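Local coordinates for protein tyrocidine synthase 3 (PDB 4MRT) that probably carries amino acid and peptide intermediates on a phosphopantetheine arm, as the peptidyl carrier domain of a non-ribosomal tyrocidine synthetase, at residues 18-21 and 22-25. The protein carries 1 engineered substitution. Numbering follows the deposited sequence.
Sequences LAEI and WERV
Glu20 and Glu23 lie side by side one turn apart on helix 13-26, pointing the same way, with Glu20 OE1 2.9 Å from Glu23 OE2 and the carboxylate planes turned 76° apart. Glu23 CG stands anti to its carbonyl carbon (chi1 -73°), which sets it 3.0 Å from Ala19 O; the chain then runs extended, and its OE1 accepts a hydrogen bond from the backbone N of Ile31. An alanine here would probably leave the Ile31 N-H without this acceptor and take away the close neighbour of the Glu20 carboxylate. One residue on, the Arg24 chain bends at chi3 (-50°) and folds back, laying one guanidinium face over Glu20 O. Ile21 CG2 meets Val25 CG2 at 4.4 Å. Four backbone bonds fix this spacing, from Trp22 N to Leu18 O (2.8 Å) through Val25 N to Ile21 O (2.9 Å), the i to i+4 pattern of an alpha-helix. Leu18 and Trp22 turn inward onto helices 44-58 and 73-81 of the carrier-protein bundle, the indole meeting Phe37 edge-to-face. Two carboxylate oxygens this close would repel if both were charged, which suggests a raised pKa for one; Arg24 NH2, 6.8 Å from Glu20 OE1, makes no salt bridge to offset this.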
loop_
_atom_site.group_PDB
_atom_site.type_symbol
_atom_site.label_atom_id
_atom_site.label_comp_id
_atom_site.label_asym_id
_atom_site.label_seq_id
_atom_site.Cartn_x
_atom_site.Cartn_y
_atom_site.Cartn_z
ATOM N N LEU A 18 -8.470 -11.512 19.035
ATOM C CA LEU A 18 -8.195 -10.870 17.764
ATOM C C LEU A 18 -8.367 -9.360 17.844
ATOM O O LEU A 18 -7.617 -8.609 17.211
ATOM C CB LEU A 18 -9.111 -11.441 16.679
ATOM C CG LEU A 18 -8.759 -12.857 16.242
ATOM C CD1 LEU A 18 -9.737 -13.358 15.186
ATOM C CD2 LEU A 18 -7.322 -12.927 15.742
ATOM N N ALA A 19 -9.361 -8.919 18.615
ATOM C CA ALA A 19 -9.549 -7.489 18.857
ATOM C C ALA A 19 -8.348 -6.943 19.589
ATOM O O ALA A 19 -7.898 -5.843 19.282
ATOM C CB ALA A 19 -10.824 -7.215 19.634
ATOM N N GLU A 20 -7.805 -7.722 20.528
ATOM C CA GLU A 20 -6.670 -7.262 21.334
ATOM C C GLU A 20 -5.436 -7.200 20.449
ATOM O O GLU A 20 -4.638 -6.264 20.519
ATOM C CB GLU A 20 -6.395 -8.161 22.555
ATOM C CG GLU A 20 -7.551 -8.446 23.532
ATOM C CD GLU A 20 -8.613 -7.350 23.673
ATOM O OE1 GLU A 20 -8.254 -6.152 23.769
ATOM O OE2 GLU A 20 -9.828 -7.693 23.736
ATOM N N ILE A 21 -5.286 -8.208 19.607
ATOM C CA ILE A 21 -4.218 -8.205 18.625
ATOM C C ILE A 21 -4.308 -6.977 17.688
ATOM O O ILE A 21 -3.316 -6.279 17.464
ATOM C CB ILE A 21 -4.224 -9.507 17.808
ATOM C CG1 ILE A 21 -3.774 -10.668 18.697
ATOM C CG2 ILE A 21 -3.313 -9.372 16.602
ATOM C CD1 ILE A 21 -4.007 -12.054 18.126
ATOM N N TRP A 22 -5.495 -6.716 17.162
ATOM C CA TRP A 22 -5.699 -5.606 16.226
ATOM C C TRP A 22 -5.448 -4.254 16.909
ATOM O O TRP A 22 -4.826 -3.359 16.333
ATOM C CB TRP A 22 -7.129 -5.610 15.692
ATOM C CG TRP A 22 -7.404 -6.545 14.568
ATOM C CD1 TRP A 22 -6.813 -7.748 14.321
ATOM C CD2 TRP A 22 -8.396 -6.364 13.547
ATOM N NE1 TRP A 22 -7.356 -8.315 13.188
ATOM C CE2 TRP A 22 -8.329 -7.487 12.696
ATOM C CE3 TRP A 22 -9.330 -5.353 13.265
ATOM C CZ2 TRP A 22 -9.169 -7.632 11.577
ATOM C CZ3 TRP A 22 -10.163 -5.508 12.159
ATOM C CH2 TRP A 22 -10.070 -6.628 11.336
ATOM N N GLU A 23 -5.952 -4.116 18.133
ATOM C CA GLU A 23 -5.787 -2.890 18.925
ATOM C C GLU A 23 -4.319 -2.573 19.168
ATOM O O GLU A 23 -3.888 -1.431 19.067
ATOM C CB GLU A 23 -6.537 -3.019 20.264
ATOM C CG GLU A 23 -8.043 -2.931 20.090
ATOM C CD GLU A 23 -8.833 -3.282 21.341
ATOM O OE1 GLU A 23 -10.076 -3.174 21.288
ATOM O OE2 GLU A 23 -8.212 -3.662 22.361
ATOM N N ARG A 24 -3.561 -3.607 19.484
ATOM C CA ARG A 24 -2.138 -3.488 19.734
ATOM C C ARG A 24 -1.352 -3.172 18.453
ATOM O O ARG A 24 -0.405 -2.395 18.486
ATOM C CB ARG A 24 -1.672 -4.801 20.380
ATOM C CG ARG A 24 -0.283 -5.325 20.064
ATOM C CD ARG A 24 -0.315 -6.840 20.196
ATOM N NE ARG A 24 -0.910 -7.249 21.478
ATOM C CZ ARG A 24 -1.535 -8.408 21.709
ATOM N NH1 ARG A 24 -1.678 -9.316 20.753
ATOM N NH2 ARG A 24 -2.028 -8.667 22.915
ATOM N N VAL A 25 -1.749 -3.787 17.335
ATOM C CA VAL A 25 -1.100 -3.556 16.040
ATOM C C VAL A 25 -1.440 -2.146 15.549
ATOM O O VAL A 25 -0.562 -1.403 15.136
ATOM C CB VAL A 25 -1.463 -4.672 15.019
ATOM C CG1 VAL A 25 -1.044 -4.310 13.590
ATOM C CG2 VAL A 25 -0.787 -5.970 15.398
#